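Side-chain contacts in endoglucanase (Uncultured bacterium, PDB 3X17), which hydrolyses internal beta-1,4-glucosidic bonds of cellulose, acting as an endoglucanase of glycoside hydrolase family 9: residues A197-P202 with Y384-T389; P379-Y384 with L446-H451; A464-V469 with A547-V552. All coordinates share one frame; numbering follows the deposited sequence.

Contact 1. Residues A197-P202 with Y384-T389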
loop_
_atom_site.group_PDB
_atom_site.type_symbol
_atom_site.label_atom_id
_atom_site.label_comp_id
_atom_site.label_asym_id
_atom_site.label_seq_id
_atom_site.Cartn_x
_atom_site.Cartn_y
_atom_site.Cartn_z
ATOM N N ALA A 197 -10.062 -0.598 -4.476
ATOM C CA ALA A 197 -9.553 -1.544 -5.455
ATOM C C ALA A 197 -10.693 -2.425 -5.978
ATOM O O ALA A 197 -10.779 -2.689 -7.181
ATOM C CB ALA A 197 -8.460 -2.416 -4.853
ATOM N N TYR A 198 -11.470 -2.985 -5.062
ATOM C CA TYR A 198 -12.522 -3.875 -5.471
ATOM C C TYR A 198 -13.595 -3.126 -6.242
ATOM O O TYR A 198 -14.028 -3.572 -7.289
ATOM C CB TYR A 198 -13.160 -4.624 -4.305
ATOM C CG TYR A 198 -14.410 -5.371 -4.762
ATOM C CD1 TYR A 198 -14.305 -6.612 -5.412
ATOM C CD2 TYR A 198 -15.660 -4.761 -4.711
ATOM C CE1 TYR A 198 -15.435 -7.275 -5.877
ATOM C CE2 TYR A 198 -16.790 -5.391 -5.236
ATOM C CZ TYR A 198 -16.665 -6.636 -5.816
ATOM O OH TYR A 198 -17.774 -7.246 -6.301
ATOM N N GLU A 199 -13.983 -1.962 -5.744
ATOM C CA GLU A 199 -15.026 -1.155 -6.367
ATOM C C GLU A 199 -14.694 -0.775 -7.815
ATOM O O GLU A 199 -15.550 -0.804 -8.677
ATOM C CB GLU A 199 -15.243 0.127 -5.551
ATOM C CG GLU A 199 -16.480 0.916 -5.962
ATOM C CD GLU A 199 -16.857 1.942 -4.925
ATOM O OE1 GLU A 199 -15.954 2.659 -4.424
ATOM O OE2 GLU A 199 -18.066 2.060 -4.621
ATOM N N LEU A 200 -13.462 -0.354 -8.054
ATOM C CA LEU A 200 -13.030 0.045 -9.384
ATOM C C LEU A 200 -12.683 -1.153 -10.269
ATOM O O LEU A 200 -12.927 -1.108 -11.459
ATOM C CB LEU A 200 -11.842 1.031 -9.314
ATOM C CG LEU A 200 -12.264 2.445 -8.913
ATOM C CD1 LEU A 200 -11.034 3.350 -8.672
ATOM C CD2 LEU A 200 -13.252 3.042 -9.980
ATOM N N TYR A 201 -12.230 -2.253 -9.681
ATOM C CA TYR A 201 -11.794 -3.401 -10.485
ATOM C C TYR A 201 -12.407 -4.731 -10.043
ATOM O O TYR A 201 -11.688 -5.697 -9.802
ATOM C CB TYR A 201 -10.264 -3.493 -10.466
ATOM C CG TYR A 201 -9.573 -2.158 -10.731
ATOM C CD1 TYR A 201 -9.659 -1.545 -11.969
ATOM C CD2 TYR A 201 -8.852 -1.512 -9.734
ATOM C CE1 TYR A 201 -9.047 -0.322 -12.208
ATOM C CE2 TYR A 201 -8.210 -0.317 -9.968
ATOM C CZ TYR A 201 -8.320 0.285 -11.195
ATOM O OH TYR A 201 -7.679 1.476 -11.428
ATOM N N PRO A 202 -13.742 -4.798 -9.962
ATOM C CA PRO A 202 -14.434 -5.976 -9.413
ATOM C C PRO A 202 -14.131 -7.247 -10.201
ATOM O O PRO A 202 -14.190 -8.359 -9.649
ATOM C CB PRO A 202 -15.929 -5.613 -9.532
ATOM C CG PRO A 202 -16.002 -4.553 -10.620
ATOM C CD PRO A 202 -14.667 -3.784 -10.506
ATOM N N TYR A 384 -12.232 13.099 -2.105
ATOM C CA TYR A 384 -12.258 13.830 -3.376
ATOM C C TYR A 384 -12.825 12.941 -4.471
ATOM O O TYR A 384 -13.766 13.318 -5.158
ATOM C CB TYR A 384 -10.842 14.246 -3.775
ATOM C CG TYR A 384 -10.400 15.558 -3.193
ATOM C CD1 TYR A 384 -9.913 15.646 -1.887
ATOM C CD2 TYR A 384 -10.359 16.697 -3.988
ATOM C CE1 TYR A 384 -9.456 16.873 -1.366
ATOM C CE2 TYR A 384 -9.887 17.894 -3.493
ATOM C CZ TYR A 384 -9.462 17.991 -2.186
ATOM O OH TYR A 384 -8.986 19.207 -1.744
ATOM N N PHE A 385 -12.270 11.736 -4.595
ATOM C CA PHE A 385 -12.598 10.852 -5.706
ATOM C C PHE A 385 -14.023 10.342 -5.594
ATOM O O PHE A 385 -14.714 10.224 -6.598
ATOM C CB PHE A 385 -11.616 9.678 -5.781
ATOM C CG PHE A 385 -11.712 8.874 -7.065
ATOM C CD1 PHE A 385 -11.193 9.382 -8.271
ATOM C CD2 PHE A 385 -12.352 7.643 -7.079
ATOM C CE1 PHE A 385 -11.340 8.678 -9.460
ATOM C CE2 PHE A 385 -12.445 6.905 -8.251
ATOM C CZ PHE A 385 -11.928 7.424 -9.451
ATOM N N ASP A 386 -14.447 9.993 -4.378
ATOM C CA ASP A 386 -15.742 9.337 -4.185
ATOM C C ASP A 386 -16.874 10.350 -4.313
ATOM O O ASP A 386 -17.922 10.061 -4.893
ATOM C CB ASP A 386 -15.818 8.642 -2.823
ATOM C CG ASP A 386 -15.167 7.273 -2.841
ATOM O OD1 ASP A 386 -14.735 6.844 -3.943
ATOM O OD2 ASP A 386 -15.009 6.660 -1.759
ATOM N N TYR A 387 -16.648 11.551 -3.805
ATOM C CA TYR A 387 -17.548 12.660 -4.079
ATOM C C TYR A 387 -17.790 12.919 -5.595
ATOM O O TYR A 387 -18.931 12.896 -6.057
ATOM C CB TYR A 387 -17.027 13.935 -3.429
ATOM C CG TYR A 387 -18.021 15.089 -3.501
ATOM C CD1 TYR A 387 -18.342 15.686 -4.727
ATOM C CD2 TYR A 387 -18.570 15.627 -2.341
ATOM C CE1 TYR A 387 -19.216 16.768 -4.797
ATOM C CE2 TYR A 387 -19.435 16.718 -2.392
ATOM C CZ TYR A 387 -19.778 17.269 -3.626
ATOM O OH TYR A 387 -20.667 18.335 -3.667
ATOM N N VAL A 388 -16.704 13.167 -6.339
ATOM C CA VAL A 388 -16.748 13.330 -7.788
ATOM C C VAL A 388 -17.416 12.141 -8.508
ATOM O O VAL A 388 -18.336 12.346 -9.301
ATOM C CB VAL A 388 -15.323 13.666 -8.391
ATOM C CG1 VAL A 388 -15.354 13.616 -9.906
ATOM C CG2 VAL A 388 -14.843 15.073 -7.926
ATOM N N THR A 389 -17.022 10.905 -8.195
ATOM C CA THR A 389 -17.492 9.752 -8.981
ATOM C C THR A 389 -18.766 9.087 -8.487
ATOM O O THR A 389 -19.358 8.297 -9.209
ATOM C CB THR A 389 -16.439 8.687 -9.161
ATOM O OG1 THR A 389 -16.061 8.155 -7.869
ATOM C CG2 THR A 389 -15.215 9.295 -9.882
#

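Contact 2. Residues P379-Y384 with L446-H451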
loop_
_atom_site.group_PDB
_atom_site.type_symbol
_atom_site.label_atom_id
_atom_site.label_comp_id
_atom_site.label_asym_id
_atom_site.label_seq_id
_atom_site.Cartn_x
_atom_site.Cartn_y
_atom_site.Cartn_z
ATOM N N PRO A 379 -6.066 10.896 4.373
ATOM C CA PRO A 379 -6.734 9.952 3.482
ATOM C C PRO A 379 -7.721 10.666 2.526
ATOM O O PRO A 379 -8.507 10.011 1.830
ATOM C CB PRO A 379 -7.510 9.078 4.466
ATOM C CG PRO A 379 -7.922 10.009 5.501
ATOM C CD PRO A 379 -6.733 10.968 5.685
ATOM N N ALA A 380 -7.739 11.994 2.551
ATOM C CA ALA A 380 -8.849 12.716 1.954
ATOM C C ALA A 380 -8.971 12.577 0.417
ATOM O O ALA A 380 -10.020 12.881 -0.125
ATOM C CB ALA A 380 -8.832 14.207 2.373
ATOM N N ALA A 381 -7.933 12.087 -0.271
ATOM C CA ALA A 381 -8.047 11.892 -1.722
ATOM C C ALA A 381 -9.178 10.933 -2.062
ATOM O O ALA A 381 -9.802 11.051 -3.129
ATOM C CB ALA A 381 -6.748 11.387 -2.312
ATOM N N LEU A 382 -9.410 9.948 -1.196
ATOM C CA LEU A 382 -10.529 9.025 -1.390
ATOM C C LEU A 382 -11.867 9.771 -1.313
ATOM O O LEU A 382 -12.850 9.418 -1.969
ATOM C CB LEU A 382 -10.499 7.919 -0.336
ATOM C CG LEU A 382 -9.304 6.946 -0.314
ATOM C CD1 LEU A 382 -9.349 6.007 0.914
ATOM C CD2 LEU A 382 -9.197 6.106 -1.591
ATOM N N GLY A 383 -11.900 10.827 -0.521
ATOM C CA GLY A 383 -13.120 11.602 -0.416
ATOM C C GLY A 383 -13.301 12.427 -1.680
ATOM O O GLY A 383 -14.392 12.479 -2.244
ATOM N N TYR A 384 -12.232 13.099 -2.105
ATOM C CA TYR A 384 -12.258 13.830 -3.376
ATOM C C TYR A 384 -12.825 12.941 -4.471
ATOM O O TYR A 384 -13.766 13.318 -5.158
ATOM C CB TYR A 384 -10.842 14.246 -3.775
ATOM C CG TYR A 384 -10.400 15.558 -3.193
ATOM C CD1 TYR A 384 -9.913 15.646 -1.887
ATOM C CD2 TYR A 384 -10.359 16.697 -3.988
ATOM C CE1 TYR A 384 -9.456 16.873 -1.366
ATOM C CE2 TYR A 384 -9.887 17.894 -3.493
ATOM C CZ TYR A 384 -9.462 17.991 -2.186
ATOM O OH TYR A 384 -8.986 19.207 -1.744
ATOM N N LEU A 446 -2.323 9.010 -10.102
ATOM C CA LEU A 446 -2.307 8.938 -11.574
ATOM C C LEU A 446 -3.509 8.161 -12.100
ATOM O O LEU A 446 -4.222 8.647 -12.977
ATOM C CB LEU A 446 -1.021 8.288 -12.093
ATOM C CG LEU A 446 0.254 9.074 -11.787
ATOM C CD1 LEU A 446 1.481 8.166 -11.902
ATOM C CD2 LEU A 446 0.382 10.270 -12.730
ATOM N N LEU A 447 -3.809 7.022 -11.484
ATOM C CA LEU A 447 -4.943 6.252 -11.907
ATOM C C LEU A 447 -6.270 6.940 -11.618
ATOM O O LEU A 447 -7.236 6.708 -12.332
ATOM C CB LEU A 447 -4.922 4.840 -11.316
ATOM C CG LEU A 447 -3.799 3.926 -11.816
ATOM C CD1 LEU A 447 -3.786 2.602 -11.049
ATOM C CD2 LEU A 447 -3.866 3.699 -13.326
ATOM N N PHE A 448 -6.360 7.726 -10.550
ATOM C CA PHE A 448 -7.619 8.449 -10.287
ATOM C C PHE A 448 -7.895 9.429 -11.450
ATOM O O PHE A 448 -9.021 9.526 -11.933
ATOM C CB PHE A 448 -7.559 9.243 -8.987
ATOM C CG PHE A 448 -7.745 8.408 -7.726
ATOM C CD1 PHE A 448 -8.240 7.109 -7.783
ATOM C CD2 PHE A 448 -7.448 8.946 -6.485
ATOM C CE1 PHE A 448 -8.416 6.355 -6.615
ATOM C CE2 PHE A 448 -7.659 8.210 -5.300
ATOM C CZ PHE A 448 -8.138 6.915 -5.376
ATOM N N ALA A 449 -6.870 10.179 -11.832
ATOM C CA ALA A 449 -6.953 11.167 -12.899
ATOM C C ALA A 449 -7.238 10.485 -14.239
ATOM O O ALA A 449 -8.182 10.843 -14.939
ATOM C CB ALA A 449 -5.633 12.002 -12.969
ATOM N N HIS A 450 -6.521 9.407 -14.504
ATOM C CA HIS A 450 -6.803 8.545 -15.641
ATOM C C HIS A 450 -8.267 8.118 -15.704
ATOM O O HIS A 450 -8.832 7.955 -16.789
ATOM C CB HIS A 450 -5.905 7.308 -15.610
ATOM C CG HIS A 450 -6.145 6.360 -16.749
ATOM N ND1 HIS A 450 -5.872 6.691 -18.062
ATOM C CD2 HIS A 450 -6.662 5.107 -16.776
ATOM C CE1 HIS A 450 -6.136 5.652 -18.838
ATOM N NE2 HIS A 450 -6.663 4.697 -18.090
ATOM N N HIS A 451 -8.865 7.884 -14.547
ATOM C CA HIS A 451 -10.231 7.417 -14.510
ATOM C C HIS A 451 -11.216 8.540 -14.899
ATOM O O HIS A 451 -12.264 8.279 -15.509
ATOM C CB HIS A 451 -10.564 6.845 -13.136
ATOM C CG HIS A 451 -11.909 6.199 -13.069
ATOM N ND1 HIS A 451 -13.068 6.918 -12.842
ATOM C CD2 HIS A 451 -12.299 4.922 -13.297
ATOM C CE1 HIS A 451 -14.110 6.106 -12.906
ATOM N NE2 HIS A 451 -13.672 4.892 -13.198
#

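Contact 3. Residues A464-V469 with A547-V552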
loop_
_atom_site.group_PDB
_atom_site.type_symbol
_atom_site.label_atom_id
_atom_site.label_comp_id
_atom_site.label_asym_id
_atom_site.label_seq_id
_atom_site.Cartn_x
_atom_site.Cartn_y
_atom_site.Cartn_z
ATOM N N ALA A 464 4.758 1.963 -14.035
ATOM C CA ALA A 464 6.167 2.137 -13.701
ATOM C C ALA A 464 6.413 2.011 -12.183
ATOM O O ALA A 464 7.562 1.800 -11.745
ATOM C CB ALA A 464 6.649 3.492 -14.207
ATOM N N GLN A 465 5.361 2.174 -11.386
ATOM C CA GLN A 465 5.512 2.022 -9.920
ATOM C C GLN A 465 5.522 0.550 -9.500
ATOM O O GLN A 465 6.295 0.149 -8.618
ATOM C CB GLN A 465 4.408 2.766 -9.162
ATOM C CG GLN A 465 4.339 4.214 -9.527
ATOM C CD GLN A 465 5.720 4.816 -9.685
ATOM O OE1 GLN A 465 6.594 4.637 -8.809
ATOM N NE2 GLN A 465 5.949 5.521 -10.820
ATOM N N LEU A 466 4.717 -0.256 -10.186
ATOM C CA LEU A 466 4.872 -1.701 -10.103
ATOM C C LEU A 466 6.235 -2.183 -10.606
ATOM O O LEU A 466 6.887 -2.965 -9.923
ATOM C CB LEU A 466 3.733 -2.423 -10.811
ATOM C CG LEU A 466 2.324 -2.235 -10.248
ATOM C CD1 LEU A 466 1.297 -2.723 -11.252
ATOM C CD2 LEU A 466 2.169 -3.073 -8.973
ATOM N N ASP A 467 6.672 -1.744 -11.786
ATOM C CA ASP A 467 7.999 -2.154 -12.278
ATOM C C ASP A 467 9.075 -1.822 -11.257
ATOM O O ASP A 467 10.034 -2.574 -11.093
ATOM C CB ASP A 467 8.377 -1.506 -13.632
ATOM C CG ASP A 467 7.426 -1.905 -14.787
ATOM O OD1 ASP A 467 6.837 -3.029 -14.782
ATOM O OD2 ASP A 467 7.330 -1.109 -15.748
ATOM N N TYR A 468 8.954 -0.645 -10.655
ATOM C CA TYR A 468 9.972 -0.141 -9.750
ATOM C C TYR A 468 10.082 -0.977 -8.465
ATOM O O TYR A 468 11.185 -1.390 -8.087
ATOM C CB TYR A 468 9.725 1.328 -9.408
ATOM C CG TYR A 468 10.566 1.811 -8.244
ATOM C CD1 TYR A 468 11.875 2.256 -8.442
ATOM C CD2 TYR A 468 10.019 1.938 -6.968
ATOM C CE1 TYR A 468 12.644 2.707 -7.367
ATOM C CE2 TYR A 468 10.766 2.439 -5.912
ATOM C CZ TYR A 468 12.083 2.796 -6.109
ATOM O OH TYR A 468 12.844 3.228 -5.036
ATOM N N VAL A 469 8.940 -1.321 -7.861
ATOM C CA VAL A 469 8.984 -2.111 -6.633
ATOM C C VAL A 469 9.290 -3.566 -6.934
ATOM O O VAL A 469 9.544 -4.349 -6.006
ATOM C CB VAL A 469 7.696 -2.032 -5.753
ATOM C CG1 VAL A 469 7.416 -0.603 -5.257
ATOM C CG2 VAL A 469 6.502 -2.641 -6.468
ATOM N N ALA A 547 -1.706 -1.899 0.714
ATOM C CA ALA A 547 -3.017 -1.431 0.267
ATOM C C ALA A 547 -2.935 -0.774 -1.117
ATOM O O ALA A 547 -3.703 -1.109 -1.993
ATOM C CB ALA A 547 -3.607 -0.474 1.285
ATOM N N PRO A 548 -1.998 0.175 -1.315
ATOM C CA PRO A 548 -1.922 0.739 -2.666
ATOM C C PRO A 548 -1.290 -0.241 -3.653
ATOM O O PRO A 548 -1.516 -0.126 -4.863
ATOM C CB PRO A 548 -1.035 1.994 -2.487
ATOM C CG PRO A 548 -0.225 1.708 -1.236
ATOM C CD PRO A 548 -1.156 0.911 -0.349
ATOM N N LEU A 549 -0.487 -1.184 -3.156
ATOM C CA LEU A 549 0.009 -2.258 -4.010
ATOM C C LEU A 549 -1.137 -3.103 -4.586
ATOM O O LEU A 549 -1.160 -3.397 -5.777
ATOM C CB LEU A 549 1.051 -3.143 -3.289
ATOM C CG LEU A 549 1.542 -4.381 -4.051
ATOM C CD1 LEU A 549 2.154 -4.032 -5.430
ATOM C CD2 LEU A 549 2.516 -5.247 -3.208
ATOM N N VAL A 550 -2.037 -3.549 -3.737
ATOM C CA VAL A 550 -3.213 -4.273 -4.201
ATOM C C VAL A 550 -4.028 -3.398 -5.173
ATOM O O VAL A 550 -4.479 -3.893 -6.195
ATOM C CB VAL A 550 -4.134 -4.710 -3.019
ATOM C CG1 VAL A 550 -5.545 -5.114 -3.526
ATOM C CG2 VAL A 550 -3.498 -5.865 -2.248
ATOM N N PHE A 551 -4.153 -2.092 -4.889
ATOM C CA PHE A 551 -4.866 -1.189 -5.810
ATOM C C PHE A 551 -4.244 -1.107 -7.206
ATOM O O PHE A 551 -4.915 -1.369 -8.222
ATOM C CB PHE A 551 -5.043 0.212 -5.214
ATOM C CG PHE A 551 -5.891 1.135 -6.072
ATOM C CD1 PHE A 551 -5.319 1.883 -7.091
ATOM C CD2 PHE A 551 -7.263 1.220 -5.878
ATOM C CE1 PHE A 551 -6.091 2.728 -7.877
ATOM C CE2 PHE A 551 -8.039 2.047 -6.668
ATOM C CZ PHE A 551 -7.449 2.817 -7.659
ATOM N N VAL A 552 -2.948 -0.824 -7.260
ATOM C CA VAL A 552 -2.308 -0.614 -8.547
ATOM C C VAL A 552 -2.203 -1.927 -9.322
ATOM O O VAL A 552 -2.502 -1.975 -10.519
ATOM C CB VAL A 552 -0.942 0.119 -8.426
ATOM C CG1 VAL A 552 -0.353 0.369 -9.803
ATOM C CG2 VAL A 552 -1.136 1.453 -7.728
#

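Contact 1. Residues A197-P202 with Y384-T389
Leu200 and Phe385 reach toward each other from opposite directions, bridging two helices whose nearest CA atoms are still more than 10 Å apart. Leu200 CD1 meets the ring at Phe385 CE2, 3.8 Å away, and approaches it obliquely. Phe385 has CG anti to the backbone N (chi1 -168°), which swings its ring out to meet the methyl. Thr389, one turn on, lays CG2 over one face of that ring, offset toward the rim. Thr389 is held by its own hydroxyl: Thr389 OG1 donates to Phe385 O at 2.8 Å from above the carbonyl plane, while Thr389 N donates to the same oxygen from the opposite face. On the other helix, Leu200 CB sits over the centre of the Tyr201 ring.

Beside this apolar bridge, Glu199 OE1 and Asp386 OD1 lie 4.4 Å apart. Lys196 forms salt bridges with both, and Arg287 forms another with Glu199, so the two acids probably share a compensated charge cluster. In the (alpha/alpha)6 barrel, the contact joins helices 184-200 and 381-390; helix 435-452 packs against it through Phe448 and His451, and helix 543-558 through Phe551 on Leu200.

Contact 2. Residues P379-Y384 with L446-H451
Ala381 and Phe448 mark the closest backbone approach, with their CA atoms 9.2 Å apart. Phe448 spans much of that distance. Segment 446-451 is a run of regular helix, with His450 N bonded to Leu446 O. Segment 379-384 is the chain's entry into helix 381-390: Leu382 N bonds back to Pro379 O, and Tyr384 N to Ala380 O.

Phe448 and Ala381 both leave their backbones toward the opposite segment. With chi2 at -14° the plane of the Phe448 ring nearly contains its own CA, and the far rim, CE2 and CZ, does the touching. At that rim it meets two neighbours. Leu382 CD2 stands at the ring edge, near its plane, 4.0 Å from Phe448 CZ. Although Leu382 starts out away from Phe448, its branch bends back far enough for this methyl to make the contact. The short CB of Ala381 comes only to 4.5 Å from Phe448 CE2, and Ala381 O is slightly nearer the same carbon.

Phe385 stacks on the Phe448 ring, Val374 touches both Ala381 and Leu382, and Trp342 of helix 337-351 packs on Leu382. Pro379 leans on Asp339, a calcium ligand. A bound calcium ion lies about 12 Å from the Leu382 side chain. No hydrogen bond crosses between the segments. All three touching residues are buried and meet mainly through carbon, so this join between barrel helices probably depends on shape and the exclusion of water.

Contact 3. Residues A464-V469 with A547-V552
Leu466 points across the interface and divides its two methyls between Leu549 and Val552. Its CD2 meets Leu549 CD1 at 3.7 Å. Val552 CG1 sits 3.8 Å from both Leu466 CG, the branch point, and the other methyl, Leu466 CD1, which also rests near the backbone at Val552 O. The Leu466 and Val552 side chains run antiparallel, side by side, whereas Leu466 and Leu549 cross at a slant.

The partners' torsions bring their methyls to Leu466. Val552 CG1 is anti to the backbone N (chi1 -177°) and projects toward Leu466. Leu549 begins neither toward nor away from the other helix, but with CG anti to the backbone N (chi1 175°), the second torsion turns CD1 to Leu466. The backbones are close, with Leu466 CA and Val552 CA 7.4 Å apart, and the segments bury 177 Å² between them. With an alanine in place of Leu466, Leu549 CD1 and Val552 CG1 would probably lose their common partner, opening a gap between the two helices.

Further out, Tyr116 packs on Leu466 and Ala123 on Leu549, both from helix 115-130, while Leu440 covers Leu549 from helix 435-452. Helix 543-558 is kinked at Pro548, whose nitrogen makes no bond to the preceding turn. The residues before and after Leu466 in sequence make polar bonds: Gln465 NE2 to Ala461 O in its own helix and to Gly423 O outside it, and Asp467 to Asn21 and Gln32 of the N-terminal Ig-like domain. Between the two buried segments no hydrogen bond forms, so the join probably rests on close apolar packing, while the neighbouring Asp467 provides a polar link between the catalytic and Ig-like domains.

From the N terminus, helix 184-200 opens contact 1, which closes on helix 381-390 after 181 intervening residues. Before it closes, 379-384 has already opened contact 2, so the two cross and share Tyr384; contact 2 ends on helix 435-452 after a largely helical excursion. Contact 3 follows in series: it opens on the next helix, 456-469, and closes on helix 543-558 after 77 residues, few of them helical. Phe551 joins the sites from this last helix, touching Leu200 of contact 1 and Phe448 of contact 2. Together they tie helices 184-200, 381-390, 435-452, 456-469 and 543-558 to one another.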